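Long-range contacts in A-type flavoprotein (Giardia intestinalis, PDB 2Q9U), which scavenges oxygen, probably by passing electrons from a bound flavin mononucleotide to a mu-oxo-diiron centre: residues Tyr18-Ile22 / Glu64-Ile69; Phe30-His34 / Glu198-Ile203. All coordinates share one frame. Residue numbers count along the deposited sequence, not the author numbering.

From the N terminus, the chain first runs through Tyr18-Ile22, in the mixed sheet that opens the beta-lactamase-like part, and soon afterwards turns through the hairpin that carries Phe30-His34. Interaction 1 then closes a loop of 41 residues when helix 62-72 comes back over the first segment. Interaction 2 closes much later, after 163 residues, when helix 189-204 reaches the hairpin. The segments alternate along the chain, so the two loops cross instead of nesting. Their centres lie about 24 Å apart and they do not touch. Interaction 1 ties helix 62-72 to strand 17-24 of that sheet, whereas interaction 2 joins hairpin and helix beside the diiron pocket.

Interaction 1 (Tyr18-Ile22 / Glu64-Ile69); sequences YWVGI and EWLSRI
Residues 18-22 run along strand 17-24, extended at Tyr18 and Trp19, then kinked at Val20 (phi/psi -127/30) and Gly21 (-87/-160), and extended again at Ile22. Residues 64-69 form regular helix, with Arg68 N bonded to Glu64 O at 2.9 Å and Ile69 N to Trp65 O at 3.0 Å. The two run in opposite senses: Val20 CA lies 5.1 Å from Arg68 CA, and Gly21 CA 5.8 Å from Trp65 CA. A CB on Gly21 would point away from the helix and crowd Trp19 NE1 (3.1 Å), so the lack of a side chain makes room for the indole, not the helix. Val20 points toward the helix, its CB 3.8 Å from Arg68 CB and its CG2 3.9 Å from Ile69 CG1. Its carbonyl O meets the edge of the Trp65 indole, 3.2 Å from CD1, and has no polar partner; Trp65 NE1 bonds to Ser43 on strand 39-46. Arg68 (chi1 m, chi2 and chi3 t) stretches past the kink, bringing NE to 2.8 Å from Gly21 O. Trp19 (chi1 t) sets CZ3 over one face of the guanidinium, 3.5 Å from Arg68 CZ, and gives NE1 to Asn42. One turn back, Glu64 OE2 forms a salt bridge with Arg68 NH2 at 2.9 Å, and Asp279 of a second subunit pairs with NH1. Ile22 CG2 rests 3.6 Å from Glu64 CD. Helix 62-72 links the adjacent parallel strands 52-54 and 80-82, a beta-alpha-beta crossover whose helix packs on the sheet as in the layered alpha-beta-beta-alpha fold of the metallo-beta-lactamases.

Interaction 2 (Phe30-His34 / Glu198-Ile203); sequences FHGYH and EYTANI. With NO3 (nitrate ion), chain C.
Tyr33 (chi1 t) extends its ring across to helix 189-204, with CE2 3.5 Å from Asn202 CB and CD2 4.1 Å from Ile203 CD1. Its hydroxyl comes within 2.6 Å of Glu198 OE1, a weak hydrogen bond. The CA atoms of Tyr33 and Asn202 are 7.6 Å apart, so side chains bridge the gap. Water 1 adds a second link, donating to His34 O at 2.9 Å and to Glu198 OE2 at 2.8 Å. Phe30-Tyr33 form a type I' turn, with His31 at 49/40 and Gly32 at 81/-4; at these angles a CB on residue 32 would jam against the preceding carbonyl. Phe30 N to Tyr33 O (2.9 Å) and Tyr33 N to Phe30 O (2.8 Å) close this two-residue beta hairpin of strands 29-30 and 33-34. Flavodiiron proteins place the flavin of one subunit beside the diiron centre of another, and this hairpin lies at that junction: His31 touches FMN and packs on Met266 of a third subunit, while Tyr199 touches the diiron group. The helix widens into a pi-type turn at 200-203, and Asn202 ND2 bonds back to Glu198 O at 2.8 Å, its OD1 going to Tyr332 on helix 324-336. The end of Ile203 (chi1 and chi2 m) reaches the edge of the His31 imidazole, CD1 3.4 Å from CE1. A nitrate, probably from the crystallisation liquor, lies between the segments: His31 NE2 donates to its O1 at 2.8 Å, and Tyr199 OH makes a weak bond of 3.0 Å to its O2.

Interaction 1 (Tyr18-Ile22 / Glu64-Ile69)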
loop_
_atom_site.group_PDB
_atom_site.type_symbol
_atom_site.label_atom_id
_atom_site.label_comp_id
_atom_site.label_asym_id
_atom_site.label_seq_id
_atom_site.Cartn_x
_atom_site.Cartn_y
_atom_site.Cartn_z
ATOM N N TYR A 18 25.871 -27.022 -8.822
ATOM C CA TYR A 18 24.422 -26.989 -8.963
ATOM C C TYR A 18 23.823 -25.891 -8.110
ATOM O O TYR A 18 24.231 -25.710 -6.955
ATOM C CB TYR A 18 23.813 -28.327 -8.545
ATOM C CG TYR A 18 24.218 -29.506 -9.412
ATOM C CD1 TYR A 18 25.488 -30.066 -9.314
ATOM C CD2 TYR A 18 23.323 -30.060 -10.313
ATOM C CE1 TYR A 18 25.865 -31.168 -10.124
ATOM C CE2 TYR A 18 23.688 -31.165 -11.131
ATOM C CZ TYR A 18 24.955 -31.708 -11.011
ATOM O OH TYR A 18 25.343 -32.785 -11.787
ATOM N N TRP A 19 22.845 -25.189 -8.672
ATOM C CA TRP A 19 22.047 -24.235 -7.892
ATOM C C TRP A 19 21.047 -24.994 -7.061
ATOM O O TRP A 19 20.217 -25.758 -7.585
ATOM C CB TRP A 19 21.362 -23.235 -8.818
ATOM C CG TRP A 19 20.539 -22.203 -8.153
ATOM C CD1 TRP A 19 20.965 -20.987 -7.683
ATOM C CD2 TRP A 19 19.132 -22.269 -7.889
ATOM N NE1 TRP A 19 19.908 -20.294 -7.151
ATOM C CE2 TRP A 19 18.771 -21.057 -7.262
ATOM C CE3 TRP A 19 18.141 -23.234 -8.142
ATOM C CZ2 TRP A 19 17.452 -20.767 -6.887
ATOM C CZ3 TRP A 19 16.819 -22.961 -7.754
ATOM C CH2 TRP A 19 16.492 -21.732 -7.136
ATOM N N VAL A 20 21.126 -24.799 -5.745
ATOM C CA VAL A 20 20.185 -25.440 -4.826
ATOM C C VAL A 20 19.533 -24.369 -3.893
ATOM O O VAL A 20 19.152 -24.662 -2.771
ATOM C CB VAL A 20 20.855 -26.567 -4.016
ATOM C CG1 VAL A 20 21.249 -27.766 -4.947
ATOM C CG2 VAL A 20 22.041 -26.039 -3.177
ATOM N N GLY A 21 19.408 -23.139 -4.403
ATOM C CA GLY A 21 18.863 -22.041 -3.614
ATOM C C GLY A 21 17.354 -22.001 -3.718
ATOM O O GLY A 21 16.711 -22.977 -4.101
ATOM N N ILE A 22 16.785 -20.849 -3.412
ATOM C CA ILE A 22 15.342 -20.672 -3.592
ATOM C C ILE A 22 15.076 -19.304 -4.182
ATOM O O ILE A 22 15.838 -18.360 -3.958
ATOM C CB ILE A 22 14.514 -20.888 -2.288
ATOM C CG1 ILE A 22 14.683 -19.737 -1.268
ATOM C CG2 ILE A 22 14.824 -22.270 -1.616
ATOM C CD1 ILE A 22 13.635 -18.569 -1.429
ATOM N N GLU A 64 12.506 -26.613 1.160
ATOM C CA GLU A 64 12.811 -26.494 -0.275
ATOM C C GLU A 64 14.308 -26.628 -0.586
ATOM O O GLU A 64 14.711 -27.380 -1.498
ATOM C CB GLU A 64 12.244 -25.183 -0.819
ATOM C CG GLU A 64 12.403 -25.048 -2.349
ATOM C CD GLU A 64 11.861 -23.729 -2.926
ATOM O OE1 GLU A 64 11.246 -22.895 -2.209
ATOM O OE2 GLU A 64 12.089 -23.523 -4.132
ATOM N N TRP A 65 15.128 -25.898 0.165
ATOM C CA TRP A 65 16.583 -25.948 0.087
ATOM C C TRP A 65 17.093 -27.379 0.340
ATOM O O TRP A 65 17.934 -27.916 -0.411
ATOM C CB TRP A 65 17.131 -24.984 1.137
ATOM C CG TRP A 65 18.637 -24.971 1.344
ATOM C CD1 TRP A 65 19.604 -24.660 0.415
ATOM C CD2 TRP A 65 19.339 -25.224 2.581
ATOM N NE1 TRP A 65 20.848 -24.727 1.001
ATOM C CE2 TRP A 65 20.716 -25.070 2.318
ATOM C CE3 TRP A 65 18.930 -25.607 3.870
ATOM C CZ2 TRP A 65 21.712 -25.278 3.308
ATOM C CZ3 TRP A 65 19.916 -25.805 4.856
ATOM C CH2 TRP A 65 21.284 -25.636 4.565
ATOM N N LEU A 66 16.578 -28.012 1.387
ATOM C CA LEU A 66 17.025 -29.381 1.704
ATOM C C LEU A 66 16.618 -30.339 0.574
ATOM O O LEU A 66 17.389 -31.254 0.236
ATOM C CB LEU A 66 16.434 -29.822 3.049
ATOM C CG LEU A 66 17.019 -29.068 4.259
ATOM C CD1 LEU A 66 16.228 -29.357 5.555
ATOM C CD2 LEU A 66 18.522 -29.380 4.444
ATOM N N SER A 67 15.433 -30.107 -0.004
ATOM C CA SER A 67 14.924 -30.934 -1.110
ATOM C C SER A 67 15.822 -30.838 -2.340
ATOM O O SER A 67 16.136 -31.855 -2.969
ATOM C CB SER A 67 13.474 -30.585 -1.468
ATOM O OG SER A 67 12.617 -31.001 -0.418
ATOM N N ARG A 68 16.228 -29.612 -2.682
ATOM C CA ARG A 68 17.180 -29.411 -3.771
ATOM C C ARG A 68 18.534 -30.070 -3.521
ATOM O O ARG A 68 19.085 -30.718 -4.412
ATOM C CB ARG A 68 17.355 -27.922 -4.081
ATOM C CG ARG A 68 16.066 -27.258 -4.559
ATOM C CD ARG A 68 16.417 -25.866 -5.080
ATOM N NE ARG A 68 15.228 -25.062 -5.335
ATOM C CZ ARG A 68 14.464 -25.187 -6.413
ATOM N NH1 ARG A 68 14.763 -26.107 -7.333
ATOM N NH2 ARG A 68 13.398 -24.392 -6.563
ATOM N N ILE A 69 19.057 -29.933 -2.306
ATOM C CA ILE A 69 20.312 -30.611 -1.959
ATOM C C ILE A 69 20.177 -32.139 -2.063
ATOM O O ILE A 69 21.006 -32.798 -2.680
ATOM C CB ILE A 69 20.821 -30.232 -0.535
ATOM C CG1 ILE A 69 21.202 -28.747 -0.507
ATOM C CG2 ILE A 69 22.105 -31.024 -0.193
ATOM C CD1 ILE A 69 21.419 -28.187 0.924
#

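Interaction 2 (Phe30-His34 / Glu198-Ile203)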
loop_
_atom_site.group_PDB
_atom_site.type_symbol
_atom_site.label_atom_id
_atom_site.label_comp_id
_atom_site.label_asym_id
_atom_site.label_seq_id
_atom_site.Cartn_x
_atom_site.Cartn_y
_atom_site.Cartn_z
ATOM N N PHE A 30 12.252 -6.100 2.617
ATOM C CA PHE A 30 13.292 -6.970 3.139
ATOM C C PHE A 30 14.268 -6.118 3.922
ATOM O O PHE A 30 15.082 -5.390 3.343
ATOM C CB PHE A 30 13.992 -7.716 1.989
ATOM C CG PHE A 30 15.156 -8.572 2.431
ATOM C CD1 PHE A 30 15.062 -9.372 3.574
ATOM C CD2 PHE A 30 16.347 -8.536 1.735
ATOM C CE1 PHE A 30 16.154 -10.158 4.009
ATOM C CE2 PHE A 30 17.443 -9.324 2.129
ATOM C CZ PHE A 30 17.348 -10.132 3.267
ATOM N N HIS A 31 14.157 -6.215 5.252
ATOM C CA HIS A 31 14.887 -5.343 6.178
ATOM C C HIS A 31 14.735 -3.865 5.793
ATOM O O HIS A 31 15.678 -3.092 5.833
ATOM C CB HIS A 31 16.357 -5.809 6.375
ATOM C CG HIS A 31 17.271 -5.573 5.207
ATOM N ND1 HIS A 31 17.575 -4.310 4.729
ATOM C CD2 HIS A 31 18.003 -6.440 4.464
ATOM C CE1 HIS A 31 18.430 -4.414 3.727
ATOM N NE2 HIS A 31 18.702 -5.696 3.541
ATOM N N GLY A 32 13.520 -3.493 5.386
ATOM C CA GLY A 32 13.248 -2.138 4.922
ATOM C C GLY A 32 13.621 -1.822 3.480
ATOM O O GLY A 32 13.344 -0.716 3.005
ATOM N N TYR A 33 14.247 -2.767 2.773
ATOM C CA TYR A 33 14.524 -2.602 1.324
ATOM C C TYR A 33 13.246 -2.920 0.532
ATOM O O TYR A 33 12.631 -3.979 0.712
ATOM C CB TYR A 33 15.677 -3.529 0.893
ATOM C CG TYR A 33 16.208 -3.422 -0.544
ATOM C CD1 TYR A 33 15.423 -3.774 -1.649
ATOM C CD2 TYR A 33 17.520 -3.043 -0.782
ATOM C CE1 TYR A 33 15.923 -3.698 -2.963
ATOM C CE2 TYR A 33 18.034 -2.968 -2.078
ATOM C CZ TYR A 33 17.236 -3.291 -3.153
ATOM O OH TYR A 33 17.757 -3.234 -4.401
ATOM N N HIS A 34 12.835 -2.015 -0.340
ATOM C CA HIS A 34 11.645 -2.288 -1.141
ATOM C C HIS A 34 12.045 -3.197 -2.285
ATOM O O HIS A 34 12.570 -2.721 -3.297
ATOM C CB HIS A 34 11.035 -0.994 -1.658
ATOM C CG HIS A 34 10.184 -0.303 -0.647
ATOM N ND1 HIS A 34 10.687 0.178 0.541
ATOM C CD2 HIS A 34 8.863 -0.008 -0.648
ATOM C CE1 HIS A 34 9.710 0.739 1.235
ATOM N NE2 HIS A 34 8.590 0.631 0.538
ATOM N N GLU A 198 21.051 -0.816 -7.615
ATOM C CA GLU A 198 20.169 -0.545 -6.480
ATOM C C GLU A 198 20.709 -1.271 -5.233
ATOM O O GLU A 198 20.676 -0.737 -4.108
ATOM C CB GLU A 198 18.724 -0.973 -6.791
ATOM C CG GLU A 198 17.693 -0.385 -5.811
ATOM C CD GLU A 198 16.292 -0.867 -6.117
ATOM O OE1 GLU A 198 16.064 -2.088 -6.027
ATOM O OE2 GLU A 198 15.431 -0.031 -6.457
ATOM N N TYR A 199 21.171 -2.506 -5.432
ATOM C CA TYR A 199 21.726 -3.280 -4.303
ATOM C C TYR A 199 22.969 -2.584 -3.726
ATOM O O TYR A 199 23.109 -2.414 -2.496
ATOM C CB TYR A 199 22.071 -4.696 -4.754
ATOM C CG TYR A 199 22.416 -5.587 -3.604
ATOM C CD1 TYR A 199 23.715 -5.611 -3.076
ATOM C CD2 TYR A 199 21.441 -6.430 -3.041
ATOM C CE1 TYR A 199 24.049 -6.453 -1.998
ATOM C CE2 TYR A 199 21.761 -7.278 -1.977
ATOM C CZ TYR A 199 23.065 -7.278 -1.455
ATOM O OH TYR A 199 23.345 -8.122 -0.398
ATOM N N THR A 200 23.869 -2.177 -4.612
ATOM C CA THR A 200 25.093 -1.462 -4.211
ATOM C C THR A 200 24.770 -0.209 -3.388
ATOM O O THR A 200 25.315 0.003 -2.290
ATOM C CB THR A 200 25.922 -1.049 -5.431
ATOM O OG1 THR A 200 26.143 -2.198 -6.248
ATOM C CG2 THR A 200 27.273 -0.501 -4.970
ATOM N N ALA A 201 23.873 0.616 -3.933
ATOM C CA ALA A 201 23.464 1.863 -3.291
ATOM C C ALA A 201 22.887 1.632 -1.892
ATOM O O ALA A 201 23.220 2.368 -0.952
ATOM C CB ALA A 201 22.400 2.604 -4.212
ATOM N N ASN A 202 22.045 0.597 -1.743
ATOM C CA ASN A 202 21.267 0.386 -0.505
ATOM C C ASN A 202 21.944 -0.438 0.564
ATOM O O ASN A 202 21.639 -0.281 1.734
ATOM C CB ASN A 202 19.928 -0.285 -0.813
ATOM C CG ASN A 202 18.910 0.697 -1.352
ATOM O OD1 ASN A 202 18.182 1.328 -0.589
ATOM N ND2 ASN A 202 18.858 0.828 -2.672
ATOM N N ILE A 203 22.825 -1.341 0.155
ATOM C CA ILE A 203 23.442 -2.286 1.099
ATOM C C ILE A 203 24.909 -1.929 1.320
ATOM O O ILE A 203 25.415 -1.980 2.452
ATOM C CB ILE A 203 23.280 -3.752 0.634
ATOM C CG1 ILE A 203 21.797 -4.062 0.289
ATOM C CG2 ILE A 203 23.896 -4.747 1.672
ATOM C CD1 ILE A 203 20.830 -3.800 1.429
HETATM N N NO3 C . 21.390 -8.259 2.238
HETATM O O1 NO3 C . 20.426 -7.283 2.097
HETATM O O2 NO3 C . 21.341 -9.342 1.399
HETATM O O3 NO3 C . 22.422 -8.158 3.147
HETATM O O HOH W 1 13.078 -0.451 -4.964
#